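Local coordinates for macro domain-containing protein (Thermosipho africanus, PDB 7OMU) that joins a DarT-family domain to a macro domain whose pocket holds adenosine-5-diphosphoribose, at residues R238-V249 with H310-R321. The protein carries 1 engineered substitution. Numbering follows the deposited sequence.
Sequences RMQTLTVSVNTV and HQTWFLLFPTKR. With APR (adenosine-5-diphosphoribose), chain C.
Strands 241-246 and 313-318 pair in parallel, Thr-241 level with Trp-313 and Val-246 with Pro-318, through seven backbone hydrogen bonds that run from Trp-313 N to Gln-240 O at one end to Thr-319 N to Val-246 O at the other. They lie next to each other inside the mixed sheet of the macro domain, with strand 351-354 flanking the first and strand 286-288 the second. Just before strand 241-246, Gln-240 points NE2 at one face of the Trp-313 indole, near its rim and 3.3 Å from CE3, the amide tilted 54° to the ring. CG stands anti to the backbone N (chi1 177°) and the chain then bends at chi2, which lets NE2 donate a hydrogen bond to Gln-311 OE1 (3.1 Å); this acceptor lies nearly in the amide plane of Gln-240. On the sheet face of Val-244 and Leu-316, Val-244 CG2 meets the edge of the Phe-314 ring at CD2, 3.9 Å away; Phe-314 also touches Val-267 of helix 265-275. The other face carries Thr-243, whose CG2 packs 3.6 Å from Phe-317 CB while its OG1 bonds to Ala-352 O. Past the strands, Thr-248 N binds Arg-321 O at 2.7 Å, and its OG1 meets a lone pair of Lys-320 O. Asn-247 OD1 accepts from Val-249 N in an Asx turn, which probably helps hold the amide, whose ND2 bonds both Val-251 O and, almost straight (170°), O3D of adenosine-5-diphosphoribose. The C-terminal ends of the two strands and the residues just after them thus line the ligand pocket, the Lys-320 chain lying against the distal ribose.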
ATOM      1  N   ARG A 238       1.556  -0.182 -10.002  1.00 96.58           N
ATOM      2  CA  ARG A 238       2.836  -0.721 -10.521  1.00101.07           C
ATOM      3  C   ARG A 238       3.102  -0.104 -11.899  1.00 98.72           C
ATOM      4  O   ARG A 238       3.832  -0.726 -12.703  1.00100.65           O
ATOM      5  CB  ARG A 238       2.797  -2.250 -10.462  1.00106.13           C
ATOM      6  CG  ARG A 238       2.747  -2.788  -9.040  1.00108.37           C
ATOM      7  CD  ARG A 238       3.297  -4.196  -8.917  1.00113.38           C
ATOM      8  NE  ARG A 238       4.710  -4.290  -9.272  1.00115.02           N
ATOM      9  CZ  ARG A 238       5.732  -3.938  -8.492  1.00116.07           C
ATOM     10  NH1 ARG A 238       5.527  -3.439  -7.283  1.00116.69           N
ATOM     11  NH2 ARG A 238       6.970  -4.081  -8.934  1.00117.37           N
ATOM     12  N   MET A 239       2.575   1.103 -12.139  1.00 93.35           N
ATOM     13  CA  MET A 239       2.892   1.904 -13.350  1.00 92.11           C
ATOM     14  C   MET A 239       4.358   2.344 -13.260  1.00 87.80           C
ATOM     15  O   MET A 239       4.853   2.569 -12.137  1.00 85.58           O
ATOM     16  CB  MET A 239       1.993   3.138 -13.483  1.00 93.30           C
ATOM     17  CG  MET A 239       0.511   2.823 -13.641  1.00 95.21           C
ATOM     18  SD  MET A 239       0.101   1.787 -15.072  1.00 96.70           S
ATOM     19  CE  MET A 239      -0.190   0.222 -14.252  1.00 96.58           C
ATOM     20  N   GLN A 240       5.017   2.444 -14.410  1.00 85.30           N
ATOM     21  CA  GLN A 240       6.478   2.683 -14.527  1.00 86.56           C
ATOM     22  C   GLN A 240       6.780   4.165 -14.257  1.00 84.55           C
ATOM     23  O   GLN A 240       7.871   4.458 -13.745  1.00 85.54           O
ATOM     24  CB  GLN A 240       6.943   2.198 -15.902  1.00 88.74           C
ATOM     25  CG  GLN A 240       8.415   2.448 -16.187  1.00 92.37           C
ATOM     26  CD  GLN A 240       8.666   3.642 -17.076  1.00 96.51           C
ATOM     27  OE1 GLN A 240       7.778   4.444 -17.368  1.00 96.01           O
ATOM     28  NE2 GLN A 240       9.899   3.757 -17.537  1.00100.42           N
ATOM     29  N   THR A 241       5.855   5.064 -14.591  1.00 82.76           N
ATOM     30  CA  THR A 241       6.004   6.531 -14.412  1.00 83.10           C
ATOM     31  C   THR A 241       4.835   7.036 -13.566  1.00 84.32           C
ATOM     32  O   THR A 241       3.679   6.871 -13.991  1.00 86.25           O
ATOM     33  CB  THR A 241       6.089   7.247 -15.766  1.00 84.65           C
ATOM     34  OG1 THR A 241       7.278   6.812 -16.429  1.00 86.33           O
ATOM     35  CG2 THR A 241       6.103   8.756 -15.641  1.00 84.23           C
ATOM     36  N   LEU A 242       5.137   7.604 -12.400  1.00 85.36           N
ATOM     37  CA  LEU A 242       4.148   8.243 -11.499  1.00 83.51           C
ATOM     38  C   LEU A 242       4.229   9.755 -11.711  1.00 81.70           C
ATOM     39  O   LEU A 242       5.326  10.323 -11.581  1.00 80.17           O
ATOM     40  CB  LEU A 242       4.449   7.858 -10.046  1.00 84.45           C
ATOM     41  CG  LEU A 242       4.725   6.373  -9.798  1.00 83.89           C
ATOM     42  CD1 LEU A 242       4.869   6.100  -8.307  1.00 83.48           C
ATOM     43  CD2 LEU A 242       3.633   5.494 -10.399  1.00 82.68           C
ATOM     44  N   THR A 243       3.104  10.368 -12.056  1.00 82.62           N
ATOM     45  CA  THR A 243       2.983  11.825 -12.286  1.00 84.10           C
ATOM     46  C   THR A 243       2.677  12.495 -10.947  1.00 84.71           C
ATOM     47  O   THR A 243       1.975  11.894 -10.127  1.00 86.80           O
ATOM     48  CB  THR A 243       1.940  12.104 -13.369  1.00 84.61           C
ATOM     49  OG1 THR A 243       2.172  11.159 -14.412  1.00 85.00           O
ATOM     50  CG2 THR A 243       2.021  13.510 -13.911  1.00 86.30           C
ATOM     51  N   VAL A 244       3.228  13.682 -10.729  1.00 87.00           N
ATOM     52  CA  VAL A 244       3.143  14.416  -9.439  1.00 88.32           C
ATOM     53  C   VAL A 244       2.811  15.867  -9.771  1.00 89.81           C
ATOM     54  O   VAL A 244       3.638  16.522 -10.433  1.00 86.29           O
ATOM     55  CB  VAL A 244       4.464  14.294  -8.658  1.00 91.80           C
ATOM     56  CG1 VAL A 244       4.455  15.135  -7.389  1.00 95.29           C
ATOM     57  CG2 VAL A 244       4.792  12.844  -8.340  1.00 90.06           C
ATOM     58  N   SER A 245       1.630  16.330  -9.351  1.00 94.08           N
ATOM     59  CA  SER A 245       1.183  17.734  -9.518  1.00 97.09           C
ATOM     60  C   SER A 245       2.110  18.618  -8.686  1.00 97.01           C
ATOM     61  O   SER A 245       2.266  18.319  -7.493  1.00 95.20           O
ATOM     62  CB  SER A 245      -0.259  17.909  -9.118  1.00100.18           C
ATOM     63  OG  SER A 245      -0.938  16.662  -9.130  1.00104.13           O
ATOM     64  N   VAL A 246       2.725  19.623  -9.313  1.00100.15           N
ATOM     65  CA  VAL A 246       3.657  20.593  -8.666  1.00102.72           C
ATOM     66  C   VAL A 246       3.294  22.012  -9.124  1.00107.64           C
ATOM     67  O   VAL A 246       2.454  22.160 -10.039  1.00107.24           O
ATOM     68  CB  VAL A 246       5.130  20.259  -8.976  1.00101.48           C
ATOM     69  CG1 VAL A 246       5.525  18.907  -8.410  1.00100.81           C
ATOM     70  CG2 VAL A 246       5.439  20.317 -10.462  1.00101.94           C
ATOM     71  N   ASN A 247       3.919  23.008  -8.495  1.00112.75           N
ATOM     72  CA  ASN A 247       3.814  24.453  -8.832  1.00116.16           C
ATOM     73  C   ASN A 247       5.142  24.887  -9.460  1.00118.39           C
ATOM     74  O   ASN A 247       6.014  24.022  -9.617  1.00116.58           O
ATOM     75  CB  ASN A 247       3.478  25.280  -7.591  1.00118.84           C
ATOM     76  CG  ASN A 247       4.480  25.075  -6.475  1.00122.26           C
ATOM     77  OD1 ASN A 247       5.654  25.402  -6.622  1.00124.98           O
ATOM     78  ND2 ASN A 247       4.036  24.503  -5.370  1.00124.32           N
ATOM     79  N   THR A 248       5.289  26.171  -9.795  1.00123.49           N
ATOM     80  CA  THR A 248       6.535  26.762 -10.352  1.00129.05           C
ATOM     81  C   THR A 248       7.097  27.780  -9.348  1.00133.43           C
ATOM     82  O   THR A 248       7.261  28.951  -9.718  1.00138.56           O
ATOM     83  CB  THR A 248       6.279  27.348 -11.746  1.00132.76           C
ATOM     84  OG1 THR A 248       5.368  26.482 -12.422  1.00130.18           O
ATOM     85  CG2 THR A 248       7.548  27.505 -12.561  1.00135.86           C
ATOM     86  N   VAL A 249       7.391  27.325  -8.124  1.00133.62           N
ATOM     87  CA  VAL A 249       8.108  28.091  -7.057  1.00135.53           C
ATOM     88  C   VAL A 249       9.281  27.238  -6.557  1.00136.58           C
ATOM     89  O   VAL A 249      10.443  27.678  -6.687  1.00143.75           O
ATOM     90  CB  VAL A 249       7.161  28.461  -5.896  1.00134.89           C
ATOM     91  CG1 VAL A 249       7.890  29.131  -4.735  1.00137.78           C
ATOM     92  CG2 VAL A 249       6.002  29.319  -6.367  1.00133.31           C
ATOM     93  N   HIS A 310      12.021  -3.970 -11.121  1.00126.94           N
ATOM     94  CA  HIS A 310      11.098  -3.016 -11.798  1.00122.24           C
ATOM     95  C   HIS A 310      11.574  -1.578 -11.524  1.00116.44           C
ATOM     96  O   HIS A 310      11.938  -1.282 -10.358  1.00115.90           O
ATOM     97  CB  HIS A 310       9.655  -3.319 -11.332  1.00121.32           C
ATOM     98  CG  HIS A 310       8.615  -2.300 -11.679  1.00121.19           C
ATOM     99  ND1 HIS A 310       7.856  -1.656 -10.709  1.00112.78           N
ATOM    100  CD2 HIS A 310       8.187  -1.826 -12.871  1.00121.31           C
ATOM    101  CE1 HIS A 310       7.019  -0.823 -11.290  1.00113.91           C
ATOM    102  NE2 HIS A 310       7.199  -0.908 -12.621  1.00117.03           N
ATOM    103  N   GLN A 311      11.588  -0.722 -12.554  1.00109.27           N
ATOM    104  CA  GLN A 311      11.978   0.715 -12.450  1.00105.53           C
ATOM    105  C   GLN A 311      10.730   1.586 -12.244  1.00 98.72           C
ATOM    106  O   GLN A 311       9.652   1.236 -12.771  1.00 96.15           O
ATOM    107  CB  GLN A 311      12.757   1.167 -13.690  1.00109.07           C
ATOM    108  CG  GLN A 311      11.885   1.432 -14.915  1.00109.34           C
ATOM    109  CD  GLN A 311      12.655   1.633 -16.200  1.00112.01           C
ATOM    110  OE1 GLN A 311      12.082   1.615 -17.287  1.00114.16           O
ATOM    111  NE2 GLN A 311      13.961   1.832 -16.098  1.00113.50           N
ATOM    112  N   THR A 312      10.883   2.680 -11.496  1.00 92.55           N
ATOM    113  CA  THR A 312       9.808   3.657 -11.186  1.00 88.18           C
ATOM    114  C   THR A 312      10.366   5.071 -11.363  1.00 86.45           C
ATOM    115  O   THR A 312      11.210   5.489 -10.545  1.00 87.58           O
ATOM    116  CB  THR A 312       9.227   3.438  -9.783  1.00 85.70           C
ATOM    117  OG1 THR A 312       8.792   2.082  -9.680  1.00 86.39           O
ATOM    118  CG2 THR A 312       8.067   4.360  -9.483  1.00 83.67           C
ATOM    119  N   TRP A 313       9.918   5.752 -12.418  1.00 85.17           N
ATOM    120  CA  TRP A 313      10.244   7.163 -12.753  1.00 82.79           C
ATOM    121  C   TRP A 313       9.169   8.073 -12.161  1.00 80.28           C
ATOM    122  O   TRP A 313       8.070   7.576 -11.870  1.00 81.64           O
ATOM    123  CB  TRP A 313      10.338   7.352 -14.274  1.00 83.13           C
ATOM    124  CG  TRP A 313      11.447   6.599 -14.943  1.00 83.82           C
ATOM    125  CD1 TRP A 313      12.488   5.941 -14.352  1.00 84.84           C
ATOM    126  CD2 TRP A 313      11.651   6.471 -16.360  1.00 84.34           C
ATOM    127  NE1 TRP A 313      13.316   5.403 -15.302  1.00 85.66           N
ATOM    128  CE2 TRP A 313      12.826   5.710 -16.543  1.00 85.54           C
ATOM    129  CE3 TRP A 313      10.957   6.924 -17.485  1.00 84.85           C
ATOM    130  CZ2 TRP A 313      13.313   5.389 -17.809  1.00 87.34           C
ATOM    131  CZ3 TRP A 313      11.441   6.609 -18.735  1.00 87.03           C
ATOM    132  CH2 TRP A 313      12.604   5.854 -18.893  1.00 88.11           C
ATOM    133  N   PHE A 314       9.484   9.356 -12.005  1.00 79.10           N
ATOM    134  CA  PHE A 314       8.555  10.406 -11.523  1.00 78.09           C
ATOM    135  C   PHE A 314       8.464  11.502 -12.583  1.00 78.72           C
ATOM    136  O   PHE A 314       9.512  12.046 -12.961  1.00 80.18           O
ATOM    137  CB  PHE A 314       9.027  10.981 -10.187  1.00 77.84           C
ATOM    138  CG  PHE A 314       8.794  10.068  -9.014  1.00 75.19           C
ATOM    139  CD1 PHE A 314       9.636   8.997  -8.773  1.00 73.84           C
ATOM    140  CD2 PHE A 314       7.717  10.272  -8.170  1.00 75.30           C
ATOM    141  CE1 PHE A 314       9.418   8.159  -7.692  1.00 74.02           C
ATOM    142  CE2 PHE A 314       7.500   9.428  -7.091  1.00 76.45           C
ATOM    143  CZ  PHE A 314       8.351   8.373  -6.849  1.00 74.87           C
ATOM    144  N   LEU A 315       7.248  11.784 -13.053  1.00 78.72           N
ATOM    145  CA  LEU A 315       6.948  12.899 -13.982  1.00 78.99           C
ATOM    146  C   LEU A 315       6.458  14.079 -13.146  1.00 78.60           C
ATOM    147  O   LEU A 315       5.428  13.932 -12.481  1.00 78.85           O
ATOM    148  CB  LEU A 315       5.891  12.455 -14.996  1.00 79.52           C
ATOM    149  CG  LEU A 315       5.535  13.484 -16.070  1.00 81.22           C
ATOM    150  CD1 LEU A 315       6.742  13.790 -16.946  1.00 83.14           C
ATOM    151  CD2 LEU A 315       4.373  13.004 -16.924  1.00 81.53           C
ATOM    152  N   LEU A 316       7.204  15.183 -13.151  1.00 80.43           N
ATOM    153  CA  LEU A 316       6.821  16.450 -12.479  1.00 79.79           C
ATOM    154  C   LEU A 316       5.968  17.265 -13.452  1.00 79.35           C
ATOM    155  O   LEU A 316       6.495  17.705 -14.487  1.00 79.35           O
ATOM    156  CB  LEU A 316       8.088  17.187 -12.038  1.00 80.64           C
ATOM    157  CG  LEU A 316       9.003  16.375 -11.121  1.00 81.28           C
ATOM    158  CD1 LEU A 316      10.299  17.115 -10.849  1.00 83.43           C
ATOM    159  CD2 LEU A 316       8.298  16.027  -9.818  1.00 80.56           C
ATOM    160  N   PHE A 317       4.687  17.426 -13.122  1.00 79.98           N
ATOM    161  CA  PHE A 317       3.641  18.034 -13.977  1.00 82.35           C
ATOM    162  C   PHE A 317       3.160  19.330 -13.339  1.00 85.01           C
ATOM    163  O   PHE A 317       2.341  19.303 -12.427  1.00 84.35           O
ATOM    164  CB  PHE A 317       2.491  17.043 -14.141  1.00 81.46           C
ATOM    165  CG  PHE A 317       1.505  17.392 -15.222  1.00 82.22           C
ATOM    166  CD1 PHE A 317       0.730  18.536 -15.133  1.00 83.50           C
ATOM    167  CD2 PHE A 317       1.348  16.569 -16.324  1.00 82.70           C
ATOM    168  CE1 PHE A 317      -0.180  18.854 -16.127  1.00 84.60           C
ATOM    169  CE2 PHE A 317       0.434  16.884 -17.315  1.00 84.39           C
ATOM    170  CZ  PHE A 317      -0.325  18.027 -17.216  1.00 85.46           C
ATOM    171  N   PRO A 318       3.636  20.509 -13.792  1.00 91.30           N
ATOM    172  CA  PRO A 318       3.179  21.778 -13.230  1.00 93.79           C
ATOM    173  C   PRO A 318       1.721  22.084 -13.609  1.00 97.34           C
ATOM    174  O   PRO A 318       1.434  22.193 -14.794  1.00 96.93           O
ATOM    175  CB  PRO A 318       4.143  22.804 -13.841  1.00 96.39           C
ATOM    176  CG  PRO A 318       4.586  22.174 -15.147  1.00 97.31           C
ATOM    177  CD  PRO A 318       4.628  20.687 -14.866  1.00 95.15           C
ATOM    178  N   THR A 319       0.851  22.206 -12.599  1.00100.75           N
ATOM    179  CA  THR A 319      -0.604  22.489 -12.735  1.00103.62           C
ATOM    180  C   THR A 319      -0.925  23.924 -12.301  1.00109.08           C
ATOM    181  O   THR A 319      -2.121  24.267 -12.321  1.00114.38           O
ATOM    182  CB  THR A 319      -1.450  21.532 -11.885  1.00103.22           C
ATOM    183  OG1 THR A 319      -1.175  21.805 -10.510  1.00104.55           O
ATOM    184  CG2 THR A 319      -1.182  20.073 -12.173  1.00102.78           C
ATOM    185  N   LYS A 320       0.082  24.718 -11.914  1.00113.70           N
ATOM    186  CA  LYS A 320      -0.089  26.121 -11.440  1.00116.76           C
ATOM    187  C   LYS A 320       1.277  26.809 -11.352  1.00120.92           C
ATOM    188  O   LYS A 320       2.303  26.122 -11.552  1.00120.46           O
ATOM    189  CB  LYS A 320      -0.792  26.136 -10.080  1.00116.17           C
ATOM    190  CG  LYS A 320      -0.035  25.436  -8.962  1.00116.19           C
ATOM    191  CD  LYS A 320      -0.936  24.755  -7.958  1.00116.90           C
ATOM    192  CE  LYS A 320      -1.843  25.710  -7.211  1.00118.51           C
ATOM    193  NZ  LYS A 320      -2.528  25.047  -6.072  1.00120.27           N
ATOM    194  N   ARG A 321       1.284  28.114 -11.052  1.00127.31           N
ATOM    195  CA  ARG A 321       2.507  28.957 -10.940  1.00129.82           C
ATOM    196  C   ARG A 321       2.950  29.034  -9.472  1.00133.23           C
ATOM    197  O   ARG A 321       3.993  28.432  -9.148  1.00130.48           O
ATOM    198  CB  ARG A 321       2.249  30.335 -11.555  1.00128.64           C
ATOM    199  CG  ARG A 321       1.934  30.278 -13.042  1.00128.91           C
ATOM    200  CD  ARG A 321       1.614  31.644 -13.618  1.00132.43           C
ATOM    201  NE  ARG A 321       0.735  31.551 -14.780  1.00133.78           N
ATOM    202  CZ  ARG A 321       1.122  31.243 -16.018  1.00133.06           C
ATOM    203  NH1 ARG A 321       2.394  30.994 -16.288  1.00133.21           N
ATOM    204  NH2 ARG A 321       0.228  31.191 -16.990  1.00132.46           N
TER
HETATM  205  N1  APR C 501      -3.282   8.346  -4.990  1.00153.55           N
HETATM  206  C2  APR C 501      -4.155   8.929  -5.822  1.00156.07           C
HETATM  207  N3  APR C 501      -4.660  10.161  -5.789  1.00158.37           N
HETATM  208  C4  APR C 501      -4.169  10.843  -4.740  1.00159.74           C
HETATM  209  C5  APR C 501      -3.272  10.383  -3.798  1.00157.70           C
HETATM  210  C6  APR C 501      -2.809   9.059  -3.940  1.00153.78           C
HETATM  211  N6  APR C 501      -1.945   8.481  -3.109  1.00150.93           N
HETATM  212  N7  APR C 501      -3.002  11.379  -2.867  1.00156.32           N
HETATM  213  C8  APR C 501      -3.725  12.404  -3.254  1.00156.74           C
HETATM  214  N9  APR C 501      -4.461  12.134  -4.389  1.00160.31           N
HETATM  215  C1' APR C 501      -5.375  13.026  -5.105  1.00162.39           C
HETATM  216  C2' APR C 501      -6.075  14.050  -4.214  1.00162.49           C
HETATM  217  O2' APR C 501      -7.321  13.561  -3.763  1.00157.04           O
HETATM  218  C3' APR C 501      -6.223  15.277  -5.124  1.00165.79           C
HETATM  219  O3' APR C 501      -7.578  15.460  -5.514  1.00163.40           O
HETATM  220  O4' APR C 501      -4.622  13.763  -6.037  1.00164.77           O
HETATM  221  C4' APR C 501      -5.317  14.998  -6.336  1.00170.50           C
HETATM  222  C5' APR C 501      -4.308  16.074  -6.676  1.00178.70           C
HETATM  223  O5' APR C 501      -3.385  16.275  -5.562  1.00187.30           O
HETATM  224  PA  APR C 501      -2.815  17.736  -5.181  1.00191.21           P
HETATM  225  O1A APR C 501      -1.423  17.600  -4.657  1.00187.58           O
HETATM  226  O2A APR C 501      -3.807  18.448  -4.320  1.00186.58           O
HETATM  227  O3A APR C 501      -2.743  18.465  -6.614  1.00190.68           O
HETATM  228  PB  APR C 501      -3.170  19.913  -7.172  1.00184.84           P
HETATM  229  O1B APR C 501      -4.620  20.116  -6.885  1.00180.74           O
HETATM  230  O2B APR C 501      -2.718  20.032  -8.591  1.00186.58           O
HETATM  231  O5D APR C 501      -2.294  20.894  -6.244  1.00185.84           O
HETATM  232  C5D APR C 501      -0.913  21.195  -6.599  1.00184.61           C
HETATM  233  O4D APR C 501      -0.197  21.261  -4.294  1.00183.83           O
HETATM  234  O1D APR C 501       0.832  19.224  -4.612  1.00180.73           O
HETATM  235  C1D APR C 501       1.046  20.546  -4.279  1.00180.63           C
HETATM  236  O2D APR C 501       3.257  21.508  -4.885  1.00168.04           O
HETATM  237  C2D APR C 501       1.947  21.214  -5.330  1.00178.91           C
HETATM  238  O3D APR C 501       1.495  23.595  -4.957  1.00183.48           O
HETATM  239  C3D APR C 501       1.177  22.463  -5.756  1.00181.32           C
HETATM  240  C4D APR C 501      -0.272  22.028  -5.514  1.00183.42           C